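Long-range contacts in bottromycin amidohydrolase (Streptomyces purpureus, PDB 6I5S), which probably hydrolyses a thiazoline-containing intermediate at a two-zinc site, acting as the gatekeeper of bottromycin biosynthesis: residues 397-402 with 423-428; 43-48 with 84-89; 30-35 with 134-139; 416-421 with 433-438; 340-345 with 382-387. One frame throughout, in Å; residues are numbered along the deposited sequence.

In the fold
From the N terminus, the turn that follows helix 23-31 meets residues 134-139 in interaction 3, closing a loop of about a hundred residues. Nested inside it, interaction 2 joins strand 43-45 to the start of strand 84-95. Further on, interaction 5 closes a separate, largely helical loop and sets strand 342-343 of the three-stranded sheet against helix 383-388. Interactions 1 and 4 then cross, their segments alternating along the chain: 397-402, 416-421, 423-428, 433-438. Interactions 1 and 2 reach the same mixed sheet and touch directly, and a salt bridge between R34 and D433 joins interaction 3 to interaction 4. Interaction 5 touches interaction 2 around T382 and G89.

Interaction 1: residues 397-402 with 423-428; sequences AGRADL and LVDGVF
L402 and L423 form a hydrogen-bonded antiparallel pair, L402 N giving to L423 O (3.0 Å) and L423 N to L402 O (2.9 Å), where strand 402-405 begins beside a beta hairpin whose type I' turn spans V424 to V427. The two leucine side chains run side by side in the same direction, and A400 CB packs on L423 CD2 at 3.7 Å. The turn is held by two further bonds: G426 N gives to A400 O (3.1 Å), and D425 N gives to D401 OD1 (2.8 Å), almost in line with the C-O bond. D401 CB is directed away from the hairpin, but its carboxylate comes back to the turn, CG lying anti to the carbonyl carbon (chi1 -65°). Its second oxygen, OD2, takes R399 NE at 2.6 Å on the syn side, within the guanidinium plane. An alanine in place of D401 would probably leave D425 N without this acceptor and the R399 guanidinium freer to turn. Beyond this shell, D425 OD1 is engaged in a salt bridge by R133. The R399 chain crosses D425 at about a right angle, with R399 CD 3.5 Å from D425 OD1.

Interaction 2: residues 43-48 with 84-89; sequences VGLIDA and WYVTPG
W84 meets V43 at the start of the pairing. V43 CG2 comes obliquely to the indole at W84 CD1 (4.1 Å), and W84 O accepts from G44 N (2.8 Å). The rest of the indole leads away from this pair, to the edge-to-face contact with F404 and the cation-pi contact with R406. Y85 lies on the other side of the sheet, where its CB touches I46 CD1 and its ring meets H408 edge to face. V86 is bonded to 43-48 through both its backbone N and its carbonyl O: V86 N gives to G44 O (2.9 Å), while V86 O takes I46 N (2.8 Å) nearly in line with the carbonyl. This is parallel pairing, V43 with W84 through L45 with V86, within the mixed sheet, the short strand axes lying 33° apart. The longer strand runs on to H94, a zinc ligand. On the V86 face, V86 CG2 packs on V43 CG1 at 3.5 Å, V43 CG1 being anti to its own backbone N (chi1 166°). An alanine in place of V43 would probably open a gap against V86 and leave W84 CD1 without its methyl neighbour. T87 CG2 runs alongside I46, 4.2 Å from I46 CD1, and T87 OG1 gives to P88 O from above the carbonyl plane. P88 CG then rests on A48 CB at 4.1 Å.

Interaction 3: residues 30-35 with 134-139; sequences RLADRP and HAVLPR
L31 and A32 press against V136 and A135 at the close-packed part of this contact, which joins the turn after helix 23-31 to the loop leading into strand 139-142. V136 CG2 is the leading group on its side. This methyl reaches L31 CB at 3.6 Å and lies equally close to the backbone between the two residues, 3.6 Å from A32 N. It is anti to the carbonyl carbon of V136, whereas CG1 is anti to the backbone N (chi1 177°), which leaves CG2 as the branch that meets the turn. A32 contributes its one methyl: A32 CB sits against the neighbouring backbone, 3.6 Å from A135 CA and 3.7 Å from H134 C. L107 of helix 100-108 and V427 of the hairpin strand also pack on V136, and a backbone bond links V136 with L28.

Toward H134 and D33 the contact is looser. H134 is exposed and its CB is directed away from the turn, so it meets A32 through main chain, while its side chain touches V129 of helix 121-132. D33 is exposed too, at the second of the two middle positions of the type I turn from L31 to R34, a turn closed by R34 N giving to L31 O (3.1 Å). Within that turn L31 CD2 lies over the centre of the R34 guanidinium, 3.4 Å above its plane.

No hydrogen bond joins the two segments. Their attachment is therefore non-directional, depending on the fit of methyl groups against backbone, and the charge of R34 is met outside the contact, by D433.

Interaction 4: residues 416-421 with 433-438; sequences LARPDG and DLDRLW
R418 and D435 provide the charged part of this contact. The arginine chain is extended from CG to NE, and R418 NH2 comes within 3.4 Å of D435 OD1. The oxygen lies well out of the guanidinium plane, the two flat groups are turned 71° apart, and no N-H points at the carboxylate, which makes this an attraction of charges without a hydrogen bond. D435 OD1 has a stronger partner in R454, whose NE makes a salt bridge to it. At the guanidinium edge, and in its plane, D420 OD1 stands 4.0 Å from R418 NH1, a long salt bridge that completes a small network; D420 OD2 is hydrogen-bonded by R406 N. Within this network the R418 charge would probably temper the repulsion between the carboxylates of D420 and D435.

The apolar part is carried by L434, whose CG is anti to the carbonyl carbon (chi1 -62°). Its CD1 methyl approaches P419 O at 3.7 Å, G421 CA at 4.0 Å and P419 CB at 4.2 Å. The same P419 carbonyl oxygen accepts a bond from R454 NH1.

The loop enters strand 421-424 here through a classic beta bulge, D420 and G421 both facing F404 of strand 402-405. Helix 431-444 covers this junction with L434, while its L437 packs on helix 100-108 and its W438 meets H109 and W452 edge to face.

Interaction 5: residues 340-345 with 382-387; sequences GARLLV and TADAYD
R342 and L344 run past the first turn of helix 383-388, with R342 CA 6.9 Å from D384 CA and L344 CA 6.2 Å from A385 CA. The R342 side chain carries most of the contact. Its chain bends at chi3 (77°), which turns NE away from an extended course. R342 NH2 then gives two bonds: one to D384 OD1 at 2.9 Å, nearly straight, and one to D387 OD2, also 2.9 Å away, more bent. Both oxygens sit at the guanidinium edge near its plane. D384 OD1 is approached from above its carboxylate plane (59° out of it), whereas D387 OD2 uses its anti lone pair. A weak bond from R342 NE to D384 OD2 (3.5 Å) adds to the first. One water accepts from R342 NH1 and gives weakly to D387 OD2, and another donates to L343 O (2.7 Å) and to D384 OD2, bridging strand and helix.

Next to the charged groups, L344 CD2 packs on A385 CA at 3.7 Å, and the leucine also touches F268 and C270 of the adjacent strand. Strand 342-343 is one of the two outer strands of its parallel sheet, and the chain runs on to D348, a zinc ligand, consistent with the alpha/beta barrel of metal-dependent amidohydrolases. The L344 side chain is about 13 Å from a zinc ion.

One cation is thus shared by two carboxylates a turn apart on the helix. Such sharing would probably offset the repulsion between D384 and D387, and the paired bonds fix the rotation of the guanidinium.

Interaction 1: residues 397-402 with 423-428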
# COMPACT_ATOMS: atom_id res chain seq x y z
N ALA A 397 12.43 0.32 -15.30
CA ALA A 397 13.02 1.37 -16.13
C ALA A 397 12.45 2.73 -15.73
O ALA A 397 11.70 2.83 -14.76
CB ALA A 397 12.78 1.13 -17.62
N GLY A 398 12.79 3.77 -16.48
CA GLY A 398 12.39 5.10 -16.07
C GLY A 398 13.00 5.44 -14.73
O GLY A 398 14.20 5.27 -14.51
N ARG A 399 12.16 5.88 -13.80
CA ARG A 399 12.67 6.34 -12.52
C ARG A 399 13.36 5.19 -11.80
O ARG A 399 12.89 4.05 -11.77
CB ARG A 399 11.54 6.92 -11.65
CG ARG A 399 12.03 7.52 -10.31
CD ARG A 399 11.00 8.37 -9.57
NE ARG A 399 9.74 7.66 -9.31
CZ ARG A 399 8.55 8.03 -9.77
NH1 ARG A 399 8.42 9.11 -10.51
NH2 ARG A 399 7.48 7.30 -9.48
N ALA A 400 14.49 5.49 -11.20
CA ALA A 400 15.30 4.47 -10.55
C ALA A 400 14.78 4.28 -9.14
O ALA A 400 15.30 4.80 -8.15
CB ALA A 400 16.77 4.88 -10.57
N ASP A 401 13.68 3.54 -9.07
CA ASP A 401 13.06 3.08 -7.84
C ASP A 401 13.24 1.55 -7.81
O ASP A 401 12.52 0.82 -8.51
CB ASP A 401 11.56 3.41 -7.82
CG ASP A 401 11.24 4.89 -7.81
OD1 ASP A 401 12.00 5.74 -7.27
OD2 ASP A 401 10.15 5.23 -8.35
N LEU A 402 14.13 1.06 -6.98
CA LEU A 402 14.53 -0.35 -7.00
C LEU A 402 14.86 -0.81 -5.60
O LEU A 402 15.26 -0.01 -4.77
CB LEU A 402 15.76 -0.53 -7.88
CG LEU A 402 15.65 -0.16 -9.36
CD1 LEU A 402 17.03 -0.20 -10.04
CD2 LEU A 402 14.67 -1.15 -10.02
N LEU A 423 16.84 2.03 -3.52
CA LEU A 423 17.07 3.16 -4.42
C LEU A 423 15.76 3.90 -4.65
O LEU A 423 14.80 3.31 -5.16
CB LEU A 423 17.61 2.65 -5.74
CG LEU A 423 18.18 3.63 -6.75
CD1 LEU A 423 19.40 4.35 -6.20
CD2 LEU A 423 18.56 2.85 -7.99
N VAL A 424 15.73 5.20 -4.32
CA VAL A 424 14.51 5.99 -4.37
C VAL A 424 14.80 7.18 -5.24
O VAL A 424 15.55 8.08 -4.81
CB VAL A 424 14.05 6.47 -2.99
CG1 VAL A 424 12.69 7.14 -3.10
CG2 VAL A 424 14.08 5.40 -1.98
N ASP A 425 14.22 7.21 -6.44
CA ASP A 425 14.48 8.32 -7.41
C ASP A 425 15.99 8.57 -7.47
O ASP A 425 16.45 9.72 -7.49
CB ASP A 425 13.71 9.59 -7.01
CG ASP A 425 13.68 10.64 -8.10
OD1 ASP A 425 13.95 10.32 -9.29
OD2 ASP A 425 13.37 11.83 -7.78
N GLY A 426 16.77 7.49 -7.51
CA GLY A 426 18.24 7.59 -7.63
C GLY A 426 19.05 7.73 -6.36
O GLY A 426 20.29 7.58 -6.42
N VAL A 427 18.45 8.03 -5.22
CA VAL A 427 19.21 8.09 -3.97
C VAL A 427 19.31 6.68 -3.42
O VAL A 427 18.30 6.01 -3.22
CB VAL A 427 18.53 9.02 -2.95
CG1 VAL A 427 19.19 8.90 -1.60
CG2 VAL A 427 18.49 10.45 -3.45
N PHE A 428 20.52 6.25 -3.13
CA PHE A 428 20.73 4.89 -2.63
C PHE A 428 20.81 4.92 -1.11
O PHE A 428 21.79 5.42 -0.54
CB PHE A 428 22.01 4.27 -3.19
CG PHE A 428 22.18 2.79 -2.81
CD1 PHE A 428 21.31 1.84 -3.30
CD2 PHE A 428 23.23 2.36 -1.98
CE1 PHE A 428 21.44 0.50 -2.98
CE2 PHE A 428 23.37 1.01 -1.65
CZ PHE A 428 22.50 0.08 -2.16

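Interaction 2: residues 43-48 with 84-89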
# COMPACT_ATOMS: atom_id res chain seq x y z
N VAL A 43 24.43 -7.01 -11.17
CA VAL A 43 23.09 -6.98 -10.62
C VAL A 43 22.28 -8.05 -11.33
O VAL A 43 22.33 -8.15 -12.56
CB VAL A 43 22.43 -5.60 -10.83
CG1 VAL A 43 20.94 -5.64 -10.57
CG2 VAL A 43 23.07 -4.55 -9.92
N GLY A 44 21.54 -8.86 -10.55
CA GLY A 44 20.55 -9.75 -11.11
C GLY A 44 19.15 -9.13 -11.01
O GLY A 44 18.58 -8.99 -9.92
N LEU A 45 18.61 -8.70 -12.14
CA LEU A 45 17.29 -8.08 -12.16
C LEU A 45 16.25 -9.18 -12.09
O LEU A 45 16.22 -10.06 -12.95
CB LEU A 45 17.09 -7.23 -13.41
CG LEU A 45 15.68 -6.65 -13.66
CD1 LEU A 45 15.29 -5.74 -12.53
CD2 LEU A 45 15.59 -5.92 -15.02
N ILE A 46 15.44 -9.18 -11.04
CA ILE A 46 14.37 -10.16 -10.91
C ILE A 46 13.15 -9.68 -11.69
O ILE A 46 12.72 -8.52 -11.54
CB ILE A 46 14.06 -10.41 -9.43
CG1 ILE A 46 15.31 -11.03 -8.75
CG2 ILE A 46 12.84 -11.30 -9.27
CD1 ILE A 46 15.15 -11.19 -7.26
N ASP A 47 12.64 -10.54 -12.55
CA ASP A 47 11.53 -10.19 -13.44
C ASP A 47 10.26 -10.05 -12.63
O ASP A 47 9.83 -11.01 -11.99
CB ASP A 47 11.34 -11.26 -14.52
CG ASP A 47 10.40 -10.83 -15.63
OD1 ASP A 47 10.06 -9.63 -15.69
OD2 ASP A 47 10.00 -11.68 -16.45
N ALA A 48 9.65 -8.87 -12.66
CA ALA A 48 8.53 -8.58 -11.77
C ALA A 48 7.36 -9.55 -11.95
O ALA A 48 6.55 -9.69 -11.03
CB ALA A 48 8.05 -7.14 -11.99
N TRP A 84 24.31 -8.43 -6.35
CA TRP A 84 23.04 -7.90 -5.91
C TRP A 84 21.92 -8.61 -6.65
O TRP A 84 22.08 -8.99 -7.82
CB TRP A 84 22.89 -6.42 -6.21
CG TRP A 84 23.82 -5.46 -5.60
CD1 TRP A 84 24.83 -4.81 -6.23
CD2 TRP A 84 23.77 -4.94 -4.27
NE1 TRP A 84 25.43 -3.93 -5.37
CE2 TRP A 84 24.79 -3.99 -4.16
CE3 TRP A 84 22.97 -5.19 -3.16
CZ2 TRP A 84 25.05 -3.31 -2.98
CZ3 TRP A 84 23.23 -4.49 -2.00
CH2 TRP A 84 24.24 -3.56 -1.92
N TYR A 85 20.78 -8.74 -5.97
CA TYR A 85 19.51 -9.09 -6.59
C TYR A 85 18.57 -7.91 -6.43
O TYR A 85 18.50 -7.34 -5.33
CB TYR A 85 18.92 -10.33 -5.92
CG TYR A 85 19.75 -11.55 -6.02
CD1 TYR A 85 19.59 -12.46 -7.07
CD2 TYR A 85 20.74 -11.82 -5.09
CE1 TYR A 85 20.40 -13.63 -7.15
CE2 TYR A 85 21.53 -12.98 -5.18
CZ TYR A 85 21.33 -13.87 -6.22
OH TYR A 85 22.11 -15.01 -6.33
N VAL A 86 17.88 -7.52 -7.51
CA VAL A 86 17.14 -6.28 -7.53
C VAL A 86 15.72 -6.53 -7.99
O VAL A 86 15.50 -7.23 -8.98
CB VAL A 86 17.83 -5.25 -8.44
CG1 VAL A 86 16.94 -4.12 -8.76
CG2 VAL A 86 19.09 -4.75 -7.72
N THR A 87 14.77 -5.92 -7.29
CA THR A 87 13.40 -5.82 -7.74
C THR A 87 13.01 -4.36 -7.98
O THR A 87 13.63 -3.44 -7.44
CB THR A 87 12.43 -6.41 -6.69
OG1 THR A 87 12.40 -5.59 -5.52
CG2 THR A 87 12.90 -7.79 -6.27
N PRO A 88 11.96 -4.13 -8.77
CA PRO A 88 11.34 -2.81 -8.79
C PRO A 88 10.92 -2.44 -7.37
O PRO A 88 10.66 -3.29 -6.51
CB PRO A 88 10.12 -3.01 -9.68
CG PRO A 88 10.45 -4.16 -10.52
CD PRO A 88 11.20 -5.08 -9.62
N GLY A 89 10.83 -1.14 -7.13
CA GLY A 89 10.31 -0.68 -5.86
C GLY A 89 8.88 -1.12 -5.67
O GLY A 89 8.13 -1.24 -6.63

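Interaction 3: residues 30-35 with 134-139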
# COMPACT_ATOMS: atom_id res chain seq x y z
N ARG A 30 18.10 15.80 4.28
CA ARG A 30 19.54 15.59 4.12
C ARG A 30 19.83 14.52 3.10
O ARG A 30 20.74 14.66 2.28
CB ARG A 30 20.18 15.20 5.46
CG ARG A 30 20.36 16.35 6.44
CD ARG A 30 21.25 15.96 7.67
NE ARG A 30 20.77 14.74 8.33
CZ ARG A 30 19.90 14.71 9.33
NH1 ARG A 30 19.41 15.84 9.83
NH2 ARG A 30 19.50 13.55 9.84
N LEU A 31 19.06 13.42 3.14
CA LEU A 31 19.25 12.34 2.18
C LEU A 31 18.99 12.78 0.75
O LEU A 31 19.58 12.21 -0.17
CB LEU A 31 18.34 11.14 2.57
CG LEU A 31 18.79 10.48 3.88
CD1 LEU A 31 17.66 9.58 4.42
CD2 LEU A 31 20.08 9.65 3.72
N ALA A 32 18.16 13.83 0.53
CA ALA A 32 17.84 14.24 -0.83
C ALA A 32 19.00 14.98 -1.48
O ALA A 32 18.96 15.23 -2.69
CB ALA A 32 16.57 15.08 -0.81
N ASP A 33 20.02 15.31 -0.71
CA ASP A 33 21.24 15.91 -1.25
C ASP A 33 22.21 14.86 -1.74
O ASP A 33 23.35 15.20 -2.11
CB ASP A 33 21.90 16.79 -0.18
CG ASP A 33 21.25 18.13 -0.01
OD1 ASP A 33 20.61 18.63 -0.96
OD2 ASP A 33 21.40 18.71 1.09
N ARG A 34 21.84 13.62 -1.75
CA ARG A 34 22.81 12.59 -2.07
C ARG A 34 22.94 12.44 -3.58
O ARG A 34 22.08 12.92 -4.34
CB ARG A 34 22.40 11.28 -1.45
CG ARG A 34 22.61 11.23 0.03
CD ARG A 34 22.84 9.85 0.40
NE ARG A 34 23.22 9.71 1.79
CZ ARG A 34 23.10 8.56 2.43
NH1 ARG A 34 22.70 7.49 1.79
NH2 ARG A 34 23.42 8.47 3.70
N PRO A 35 23.99 11.75 -4.04
CA PRO A 35 24.14 11.51 -5.49
C PRO A 35 22.98 10.70 -6.03
O PRO A 35 22.45 9.79 -5.37
CB PRO A 35 25.46 10.72 -5.57
CG PRO A 35 26.17 11.03 -4.34
CD PRO A 35 25.15 11.23 -3.28
N HIS A 134 13.33 17.62 -2.94
CA HIS A 134 13.66 18.31 -1.70
C HIS A 134 13.71 17.41 -0.47
O HIS A 134 14.24 17.84 0.56
CB HIS A 134 12.65 19.42 -1.43
CG HIS A 134 12.79 20.58 -2.36
ND1 HIS A 134 13.98 20.92 -2.97
CD2 HIS A 134 11.87 21.47 -2.79
CE1 HIS A 134 13.79 22.00 -3.73
NE2 HIS A 134 12.52 22.35 -3.63
N ALA A 135 13.15 16.20 -0.57
CA ALA A 135 13.24 15.20 0.48
C ALA A 135 13.09 13.84 -0.18
O ALA A 135 12.43 13.71 -1.21
CB ALA A 135 12.14 15.38 1.53
N VAL A 136 13.69 12.83 0.44
CA VAL A 136 13.55 11.46 -0.04
C VAL A 136 12.23 10.92 0.48
O VAL A 136 12.03 10.83 1.71
CB VAL A 136 14.72 10.60 0.45
CG1 VAL A 136 14.55 9.18 0.03
CG2 VAL A 136 15.99 11.11 -0.18
N LEU A 137 11.31 10.58 -0.42
CA LEU A 137 10.04 10.03 0.05
C LEU A 137 9.42 9.18 -1.06
O LEU A 137 9.82 9.27 -2.23
CB LEU A 137 9.10 11.15 0.52
CG LEU A 137 9.05 12.43 -0.26
CD1 LEU A 137 8.90 12.14 -1.70
CD2 LEU A 137 7.92 13.28 0.25
N PRO A 138 8.49 8.30 -0.72
CA PRO A 138 7.79 7.52 -1.74
C PRO A 138 6.89 8.44 -2.55
O PRO A 138 6.38 9.45 -2.04
CB PRO A 138 6.95 6.52 -0.93
CG PRO A 138 7.33 6.71 0.50
CD PRO A 138 7.99 8.07 0.63
N ARG A 139 6.65 8.03 -3.80
CA ARG A 139 5.80 8.83 -4.68
C ARG A 139 4.33 8.49 -4.44
O ARG A 139 3.96 7.31 -4.51
CB ARG A 139 6.18 8.51 -6.13
CG ARG A 139 5.43 9.31 -7.22
CD ARG A 139 5.86 10.80 -7.23
NE ARG A 139 5.35 11.49 -8.41
CZ ARG A 139 6.09 12.09 -9.34
NH1 ARG A 139 7.42 12.15 -9.26
NH2 ARG A 139 5.48 12.65 -10.38

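Interaction 4: residues 416-421 with 433-438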
# COMPACT_ATOMS: atom_id res chain seq x y z
N LEU A 416 11.28 -10.46 1.43
CA LEU A 416 11.50 -9.14 0.85
C LEU A 416 11.59 -8.03 1.89
O LEU A 416 11.93 -6.88 1.54
CB LEU A 416 10.37 -8.85 -0.14
CG LEU A 416 10.28 -9.74 -1.36
CD1 LEU A 416 8.89 -9.78 -1.93
CD2 LEU A 416 11.28 -9.24 -2.44
N ALA A 417 11.35 -8.35 3.17
CA ALA A 417 11.12 -7.34 4.19
C ALA A 417 12.36 -6.63 4.70
O ALA A 417 12.21 -5.60 5.37
CB ALA A 417 10.41 -7.95 5.39
N ARG A 418 13.56 -7.13 4.43
CA ARG A 418 14.76 -6.50 4.94
C ARG A 418 15.74 -6.26 3.79
O ARG A 418 16.72 -7.00 3.61
CB ARG A 418 15.41 -7.37 6.03
CG ARG A 418 16.40 -6.61 6.85
CD ARG A 418 17.20 -7.53 7.76
NE ARG A 418 17.94 -6.72 8.67
CZ ARG A 418 19.02 -6.04 8.33
NH1 ARG A 418 19.48 -6.10 7.08
NH2 ARG A 418 19.64 -5.30 9.25
N PRO A 419 15.50 -5.24 2.99
CA PRO A 419 16.44 -4.92 1.92
C PRO A 419 17.80 -4.61 2.50
O PRO A 419 17.94 -4.13 3.63
CB PRO A 419 15.83 -3.69 1.27
CG PRO A 419 14.37 -3.68 1.61
CD PRO A 419 14.29 -4.41 2.95
N ASP A 420 18.82 -4.90 1.72
CA ASP A 420 20.14 -4.36 1.95
C ASP A 420 20.37 -3.00 1.27
O ASP A 420 21.45 -2.42 1.43
CB ASP A 420 21.17 -5.38 1.47
CG ASP A 420 21.05 -6.68 2.23
OD1 ASP A 420 21.09 -6.60 3.46
OD2 ASP A 420 20.85 -7.75 1.61
N GLY A 421 19.42 -2.54 0.49
CA GLY A 421 19.44 -1.19 -0.06
C GLY A 421 18.13 -0.87 -0.70
O GLY A 421 17.43 -1.76 -1.23
N ASP A 433 21.88 3.07 6.38
CA ASP A 433 20.89 4.14 6.23
C ASP A 433 19.50 3.64 6.62
O ASP A 433 18.74 4.35 7.28
CB ASP A 433 20.81 4.63 4.80
CG ASP A 433 22.09 5.35 4.33
OD1 ASP A 433 22.76 6.03 5.16
OD2 ASP A 433 22.40 5.21 3.13
N LEU A 434 19.17 2.43 6.21
CA LEU A 434 17.82 1.90 6.48
C LEU A 434 17.67 1.61 7.96
O LEU A 434 16.65 1.95 8.56
CB LEU A 434 17.55 0.66 5.62
CG LEU A 434 17.54 0.83 4.12
CD1 LEU A 434 17.49 -0.50 3.40
CD2 LEU A 434 16.35 1.69 3.68
N ASP A 435 18.70 1.03 8.59
CA ASP A 435 18.67 0.82 10.03
C ASP A 435 18.48 2.13 10.77
O ASP A 435 17.75 2.19 11.77
CB ASP A 435 19.98 0.18 10.49
CG ASP A 435 20.17 -1.25 10.04
OD1 ASP A 435 19.24 -1.91 9.59
OD2 ASP A 435 21.33 -1.74 10.20
N ARG A 436 19.22 3.17 10.34
CA ARG A 436 19.18 4.44 11.06
C ARG A 436 17.80 5.11 10.91
O ARG A 436 17.27 5.69 11.87
CB ARG A 436 20.29 5.35 10.52
CG ARG A 436 20.45 6.69 11.19
CD ARG A 436 21.71 7.42 10.68
NE ARG A 436 22.93 6.61 10.85
CZ ARG A 436 23.70 6.15 9.87
NH1 ARG A 436 23.43 6.40 8.59
NH2 ARG A 436 24.78 5.43 10.17
N LEU A 437 17.23 5.08 9.70
CA LEU A 437 15.90 5.64 9.49
C LEU A 437 14.85 4.92 10.31
O LEU A 437 14.01 5.54 10.97
CB LEU A 437 15.51 5.60 8.01
CG LEU A 437 16.17 6.63 7.07
CD1 LEU A 437 15.89 6.34 5.59
CD2 LEU A 437 15.63 7.94 7.42
N TRP A 438 14.90 3.60 10.33
CA TRP A 438 13.93 2.86 11.13
C TRP A 438 14.12 3.18 12.62
O TRP A 438 13.16 3.48 13.34
CB TRP A 438 14.05 1.36 10.83
CG TRP A 438 13.02 0.48 11.49
CD1 TRP A 438 13.26 -0.52 12.38
CD2 TRP A 438 11.58 0.51 11.30
NE1 TRP A 438 12.08 -1.13 12.77
CE2 TRP A 438 11.04 -0.52 12.13
CE3 TRP A 438 10.70 1.27 10.53
CZ2 TRP A 438 9.67 -0.77 12.20
CZ3 TRP A 438 9.33 1.00 10.62
CH2 TRP A 438 8.85 -0.02 11.42

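Interaction 5: residues 340-345 with 382-387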
# COMPACT_ATOMS: atom_id res chain seq x y z
N GLY A 340 -7.78 -14.97 -13.30
CA GLY A 340 -7.21 -13.91 -14.11
C GLY A 340 -7.33 -12.52 -13.52
O GLY A 340 -6.98 -11.56 -14.22
N ALA A 341 -7.91 -12.36 -12.33
CA ALA A 341 -7.88 -11.07 -11.65
C ALA A 341 -6.43 -10.66 -11.38
O ALA A 341 -5.52 -11.49 -11.30
CB ALA A 341 -8.62 -11.08 -10.32
N ARG A 342 -6.24 -9.38 -11.19
CA ARG A 342 -4.91 -8.79 -11.05
C ARG A 342 -4.82 -8.30 -9.62
O ARG A 342 -5.28 -7.21 -9.27
CB ARG A 342 -4.68 -7.68 -12.12
CG ARG A 342 -4.74 -8.24 -13.55
CD ARG A 342 -4.63 -7.15 -14.63
NE ARG A 342 -3.23 -6.75 -14.71
CZ ARG A 342 -2.76 -5.85 -15.57
NH1 ARG A 342 -3.57 -5.27 -16.45
NH2 ARG A 342 -1.48 -5.54 -15.55
N LEU A 343 -4.16 -9.08 -8.79
CA LEU A 343 -4.10 -8.73 -7.38
C LEU A 343 -3.09 -7.61 -7.11
O LEU A 343 -2.13 -7.42 -7.85
CB LEU A 343 -3.72 -9.94 -6.55
CG LEU A 343 -4.79 -11.00 -6.41
CD1 LEU A 343 -4.17 -12.21 -5.63
CD2 LEU A 343 -5.97 -10.51 -5.70
N LEU A 344 -3.35 -6.88 -6.04
CA LEU A 344 -2.50 -5.79 -5.55
C LEU A 344 -2.24 -6.02 -4.07
O LEU A 344 -3.02 -6.68 -3.36
CB LEU A 344 -3.20 -4.40 -5.76
CG LEU A 344 -3.61 -4.08 -7.19
CD1 LEU A 344 -4.54 -2.85 -7.20
CD2 LEU A 344 -2.33 -3.77 -8.00
N VAL A 345 -1.15 -5.44 -3.60
CA VAL A 345 -0.73 -5.57 -2.21
C VAL A 345 -0.99 -4.24 -1.52
O VAL A 345 -0.22 -3.29 -1.72
CB VAL A 345 0.74 -5.96 -2.09
CG1 VAL A 345 1.07 -6.15 -0.68
CG2 VAL A 345 1.07 -7.19 -2.91
N THR A 382 4.44 -4.90 -7.50
CA THR A 382 5.19 -4.00 -8.36
C THR A 382 4.49 -3.74 -9.69
O THR A 382 3.76 -2.75 -9.81
CB THR A 382 6.63 -4.53 -8.60
OG1 THR A 382 6.64 -5.84 -9.21
CG2 THR A 382 7.41 -4.60 -7.30
N ALA A 383 4.81 -4.53 -10.73
CA ALA A 383 4.33 -4.28 -12.09
C ALA A 383 2.82 -4.02 -12.18
O ALA A 383 2.38 -3.13 -12.90
CB ALA A 383 4.70 -5.47 -12.97
N ASP A 384 1.99 -4.83 -11.50
CA ASP A 384 0.55 -4.62 -11.65
C ASP A 384 0.09 -3.39 -10.90
O ASP A 384 -0.91 -2.76 -11.28
CB ASP A 384 -0.20 -5.86 -11.18
CG ASP A 384 -0.44 -6.87 -12.30
OD1 ASP A 384 0.11 -6.66 -13.40
OD2 ASP A 384 -1.19 -7.84 -12.11
N ALA A 385 0.80 -3.00 -9.84
CA ALA A 385 0.48 -1.74 -9.17
C ALA A 385 0.86 -0.54 -10.03
O ALA A 385 0.13 0.45 -10.10
CB ALA A 385 1.14 -1.66 -7.81
N TYR A 386 1.99 -0.59 -10.71
CA TYR A 386 2.30 0.52 -11.60
C TYR A 386 1.25 0.61 -12.70
O TYR A 386 0.83 1.69 -13.10
CB TYR A 386 3.69 0.35 -12.20
CG TYR A 386 4.78 0.46 -11.12
CD1 TYR A 386 4.86 1.58 -10.31
CD2 TYR A 386 5.69 -0.57 -10.90
CE1 TYR A 386 5.82 1.69 -9.31
CE2 TYR A 386 6.68 -0.47 -9.88
CZ TYR A 386 6.71 0.67 -9.10
OH TYR A 386 7.66 0.85 -8.10
N ASP A 387 0.75 -0.54 -13.16
CA ASP A 387 -0.32 -0.51 -14.18
C ASP A 387 -1.63 0.08 -13.66
O ASP A 387 -2.27 0.90 -14.36
CB ASP A 387 -0.58 -1.92 -14.75
CG ASP A 387 0.44 -2.33 -15.78
OD1 ASP A 387 1.30 -1.50 -16.15
OD2 ASP A 387 0.37 -3.48 -16.25
O HOH W 1 -2.36 -3.11 -18.08
O HOH W 2 -1.07 -9.09 -9.66